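Local coordinates for VAPBC49 (Mycobacterium tuberculosis h37rv, PDB 5AF3), which is possibly the antitoxin of a type II toxin-antitoxin system, with VapC45 as its likely cognate toxin, and probably binds DNA through a helix-turn-helix domain, at the interface of chains A and B. Sequence-based numbering; all coordinates share one arbitrary frame. Chains: chain A/B, VAPBC49.

Contact 1: the interface of chains A and B. Residues chain A 212-215, 218, 236; chain B 87, 145, 154, 156.
B:Lys154 lies alongside the backbone of A:Arg213 to A:Gly215, where helix 206-213 of chain A ends. Its chain is extended beyond CG, which carries the ammonium group to the end of that helix. NZ donates a hydrogen bond of 2.8 Å to the main-chain O of A:Arg213. The bond runs nearly along the C=O axis, at 162°. A carbonyl at the C-terminal end of a helix is a likely place for a positive charge, and the helix dipole may strengthen the bond. The methylenes of the lysine pack on the glycine, with CG 3.7 Å from A:Gly215 CA. B:Val145 adds its CG1 methyl to the same glycine, at 3.9 Å from CA.

B:Ile156 is the apolar centre of the patch. Its CG1 is anti to the backbone N (chi1 -168°), and the branch stretches out toward chain A. The tip, CD1, reaches the aliphatic part of A:Arg213, 3.9 Å from CG, and the two side chains cross obliquely. CD1 also touches A:Leu212 CB. The other branch, CG2, rests 3.5 Å from the main-chain O of A:Leu212. A:Leu236 comes across the isoleucine at about a right angle, and its CD2 meets CG1. A:Phe218 presents its rim atom CE2 to the isoleucine backbone. Water 1 bridges A:Leu212 O and B:Ile156 N; its oxygen is 2.9 Å from B:Ile156 N.

The site is a mixed polar and apolar patch of a two-fold symmetric interface. It seats the start of helix 155-161 against the end of helix 206-213, and may help hold a homodimer together.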
loop_
_atom_site.group_PDB
_atom_site.type_symbol
_atom_site.label_atom_id
_atom_site.label_comp_id
_atom_site.label_asym_id
_atom_site.label_seq_id
_atom_site.Cartn_x
_atom_site.Cartn_y
_atom_site.Cartn_z
ATOM N N LEU A 212 -14.150 -1.918 12.897
ATOM C CA LEU A 212 -13.217 -0.818 13.237
ATOM C C LEU A 212 -13.815 0.521 12.819
ATOM O O LEU A 212 -13.801 1.487 13.588
ATOM C CB LEU A 212 -11.867 -1.019 12.560
ATOM C CG LEU A 212 -10.965 -2.088 13.135
ATOM C CD1 LEU A 212 -9.732 -2.284 12.253
ATOM C CD2 LEU A 212 -10.583 -1.761 14.625
ATOM N N ARG A 213 -14.342 0.576 11.603
ATOM C CA ARG A 213 -15.046 1.795 11.147
ATOM C C ARG A 213 -16.182 2.212 12.058
ATOM O O ARG A 213 -16.395 3.411 12.301
ATOM C CB ARG A 213 -15.510 1.650 9.685
ATOM C CG ARG A 213 -14.373 1.610 8.708
ATOM C CD ARG A 213 -14.909 1.567 7.267
ATOM N NE ARG A 213 -13.823 1.278 6.326
ATOM C CZ ARG A 213 -13.972 0.676 5.145
ATOM N NH1 ARG A 213 -15.176 0.323 4.723
ATOM N NH2 ARG A 213 -12.918 0.456 4.364
ATOM N N ALA A 214 -16.921 1.235 12.562
ATOM C CA ALA A 214 -18.005 1.473 13.518
ATOM C C ALA A 214 -17.533 2.004 14.887
ATOM O O ALA A 214 -18.346 2.475 15.679
ATOM C CB ALA A 214 -18.852 0.181 13.699
ATOM N N GLY A 215 -16.229 1.907 15.184
ATOM C CA GLY A 215 -15.728 2.440 16.411
ATOM C C GLY A 215 -15.379 1.433 17.464
ATOM O O GLY A 215 -15.086 1.810 18.585
ATOM N N PHE A 218 -9.267 -1.538 18.684
ATOM C CA PHE A 218 -8.381 -2.544 18.087
ATOM C C PHE A 218 -8.362 -3.839 18.920
ATOM O O PHE A 218 -8.382 -4.936 18.367
ATOM C CB PHE A 218 -6.967 -1.995 17.845
ATOM C CG PHE A 218 -6.868 -1.117 16.634
ATOM C CD1 PHE A 218 -6.650 -1.673 15.362
ATOM C CD2 PHE A 218 -6.999 0.266 16.749
ATOM C CE1 PHE A 218 -6.559 -0.844 14.210
ATOM C CE2 PHE A 218 -6.946 1.092 15.609
ATOM C CZ PHE A 218 -6.699 0.543 14.350
ATOM N N LEU A 236 -4.739 -2.772 8.169
ATOM C CA LEU A 236 -5.403 -1.555 7.832
ATOM C C LEU A 236 -4.581 -0.707 6.878
ATOM O O LEU A 236 -5.120 -0.103 5.957
ATOM C CB LEU A 236 -5.673 -0.790 9.138
ATOM C CG LEU A 236 -6.739 0.268 9.258
ATOM C CD1 LEU A 236 -8.131 -0.258 8.869
ATOM C CD2 LEU A 236 -6.679 0.772 10.745
ATOM N N ALA B 87 -12.141 6.250 7.926
ATOM C CA ALA B 87 -13.012 5.838 9.022
ATOM C C ALA B 87 -14.481 5.725 8.594
ATOM O O ALA B 87 -15.345 5.286 9.391
ATOM C CB ALA B 87 -12.868 6.785 10.219
ATOM N N VAL B 145 -17.068 8.094 19.413
ATOM C CA VAL B 145 -17.884 7.060 20.089
ATOM C C VAL B 145 -17.831 7.312 21.579
ATOM O O VAL B 145 -16.845 7.880 22.057
ATOM C CB VAL B 145 -17.402 5.604 19.812
ATOM C CG1 VAL B 145 -17.720 5.205 18.365
ATOM C CG2 VAL B 145 -15.938 5.421 20.122
ATOM N N LYS B 154 -12.855 7.476 17.703
ATOM C CA LYS B 154 -12.719 6.054 17.381
ATOM C C LYS B 154 -11.236 5.723 17.245
ATOM O O LYS B 154 -10.466 6.523 16.683
ATOM C CB LYS B 154 -13.385 5.806 16.018
ATOM C CG LYS B 154 -14.909 5.975 16.004
ATOM C CD LYS B 154 -15.489 5.630 14.623
ATOM C CE LYS B 154 -17.007 5.803 14.663
ATOM N NZ LYS B 154 -17.521 5.728 13.273
ATOM N N ILE B 156 -9.752 3.795 15.220
ATOM C CA ILE B 156 -9.316 3.747 13.822
ATOM C C ILE B 156 -8.835 5.144 13.353
ATOM O O ILE B 156 -7.984 5.246 12.472
ATOM C CB ILE B 156 -10.451 3.203 12.880
ATOM C CG1 ILE B 156 -9.918 2.879 11.478
ATOM C CG2 ILE B 156 -11.733 4.161 12.846
ATOM C CD1 ILE B 156 -11.033 2.316 10.553
HETATM O O HOH W 1 -12.251 2.319 15.725
#

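Contact 2: the interface of chains A and B. Residues chain A 218, 233, 236-237; chain B 155-156, 159.
B:His159 NE2 donates a hydrogen bond of 2.7 Å to the carboxylate oxygen OD2 of A:Asp237. The two side chains meet tip to tip, and their planes are nearly coplanar, 16° apart. OD2 uses its syn lone pair and lies almost in the imidazole plane. The bond is fairly straight, 161° at the hydrogen. The carboxylate would tend to stabilise a positive charge on the imidazole, but protonation is not seen. The histidine CG is anti to the backbone N (chi1 171°), which directs the ring toward chain A.

A:Arg233 sets its CG methylene over one face of this ring, offset toward the rim. Its CG is 3.7 Å from B:His159 CE1, a CH-pi contact. The same CG also lies over the rim of one face of A:Phe218. The edge of the phenyl ring faces the start of helix 155-161, with B:Glu155 O in the ring plane. A:Phe218 CE2 is 3.9 Å from B:His159 CB.

B:Glu155 runs obliquely past the phenyl ring, with its CB 3.7 Å from A:Phe218 CD2. Its OE1 accepts a hydrogen bond of 2.9 Å from A:Phe218 N. The donor approaches from above the carboxylate plane. The bond caps a main-chain NH at the first turn of helix 218-225.

The site is a polar and aromatic patch of the two-fold interface. It ties helix 155-161 of chain B to helix 218-225 of chain A and to helix 229-236 with the residue that follows it, probably helping to fix how the subunits pair.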
loop_
_atom_site.group_PDB
_atom_site.type_symbol
_atom_site.label_atom_id
_atom_site.label_comp_id
_atom_site.label_asym_id
_atom_site.label_seq_id
_atom_site.Cartn_x
_atom_site.Cartn_y
_atom_site.Cartn_z
ATOM N N PHE A 218 -9.267 -1.538 18.684
ATOM C CA PHE A 218 -8.381 -2.544 18.087
ATOM C C PHE A 218 -8.362 -3.839 18.920
ATOM O O PHE A 218 -8.382 -4.936 18.367
ATOM C CB PHE A 218 -6.967 -1.995 17.845
ATOM C CG PHE A 218 -6.868 -1.117 16.634
ATOM C CD1 PHE A 218 -6.650 -1.673 15.362
ATOM C CD2 PHE A 218 -6.999 0.266 16.749
ATOM C CE1 PHE A 218 -6.559 -0.844 14.210
ATOM C CE2 PHE A 218 -6.946 1.092 15.609
ATOM C CZ PHE A 218 -6.699 0.543 14.350
ATOM N N ARG A 233 -3.492 -3.373 12.778
ATOM C CA ARG A 233 -2.917 -2.114 12.283
ATOM C C ARG A 233 -2.194 -2.360 10.959
ATOM O O ARG A 233 -2.352 -1.580 9.989
ATOM C CB ARG A 233 -1.978 -1.480 13.315
ATOM C CG ARG A 233 -2.705 -0.806 14.481
ATOM C CD ARG A 233 -1.755 -0.540 15.689
ATOM N NE ARG A 233 -2.553 -0.370 16.890
ATOM C CZ ARG A 233 -2.560 -1.179 17.946
ATOM N NH1 ARG A 233 -1.744 -2.232 18.043
ATOM N NH2 ARG A 233 -3.378 -0.898 18.944
ATOM N N LEU A 236 -4.739 -2.772 8.169
ATOM C CA LEU A 236 -5.403 -1.555 7.832
ATOM C C LEU A 236 -4.581 -0.707 6.878
ATOM O O LEU A 236 -5.120 -0.103 5.957
ATOM C CB LEU A 236 -5.673 -0.790 9.138
ATOM C CG LEU A 236 -6.739 0.268 9.258
ATOM C CD1 LEU A 236 -8.131 -0.258 8.869
ATOM C CD2 LEU A 236 -6.679 0.772 10.745
ATOM N N ASP A 237 -3.273 -0.677 7.142
ATOM C CA ASP A 237 -2.259 0.210 6.536
ATOM C C ASP A 237 -1.540 -0.390 5.339
ATOM O O ASP A 237 -0.620 0.224 4.797
ATOM C CB ASP A 237 -1.184 0.580 7.601
ATOM C CG ASP A 237 -1.756 1.336 8.823
ATOM O OD1 ASP A 237 -2.725 2.086 8.658
ATOM O OD2 ASP A 237 -1.220 1.182 9.946
ATOM N N GLU B 155 -10.834 4.549 17.709
ATOM C CA GLU B 155 -9.418 4.137 17.609
ATOM C C GLU B 155 -8.888 4.085 16.192
ATOM O O GLU B 155 -7.706 4.358 15.966
ATOM C CB GLU B 155 -9.192 2.808 18.316
ATOM C CG GLU B 155 -9.211 2.996 19.849
ATOM C CD GLU B 155 -8.637 1.823 20.627
ATOM O OE1 GLU B 155 -8.163 0.843 20.015
ATOM O OE2 GLU B 155 -8.657 1.896 21.885
ATOM N N ILE B 156 -9.752 3.795 15.220
ATOM C CA ILE B 156 -9.316 3.747 13.822
ATOM C C ILE B 156 -8.835 5.144 13.353
ATOM O O ILE B 156 -7.984 5.246 12.472
ATOM C CB ILE B 156 -10.451 3.203 12.880
ATOM C CG1 ILE B 156 -9.918 2.879 11.478
ATOM C CG2 ILE B 156 -11.733 4.161 12.846
ATOM C CD1 ILE B 156 -11.033 2.316 10.553
ATOM N N HIS B 159 -5.416 5.968 15.769
ATOM C CA HIS B 159 -4.239 5.291 15.158
ATOM C C HIS B 159 -3.446 6.222 14.238
ATOM O O HIS B 159 -2.187 6.268 14.278
ATOM C CB HIS B 159 -4.686 4.030 14.392
ATOM C CG HIS B 159 -3.617 3.383 13.554
ATOM N ND1 HIS B 159 -2.393 2.998 14.061
ATOM C CD2 HIS B 159 -3.607 3.028 12.246
ATOM C CE1 HIS B 159 -1.671 2.440 13.105
ATOM N NE2 HIS B 159 -2.390 2.434 11.997
#

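Contact 1 and contact 2 are neighbouring patches of one continuous surface. The centres of their C-alpha atoms are about 7 Å apart. They share A:Phe218, A:Leu236 and B:Ile156, which form the apolar seam between them. Helix 155-161 of chain B contributes to both. Contact 1 adds the end of helix 206-213, met also by chain B residues outside the helix; contact 2 goes further along helices 218-225 and 229-236. One helix is therefore held against three helices of the partner. The two-fold symmetry repeats both patches with the chains exchanged. This reciprocity fits a homodimer, though the structure alone does not prove one in solution.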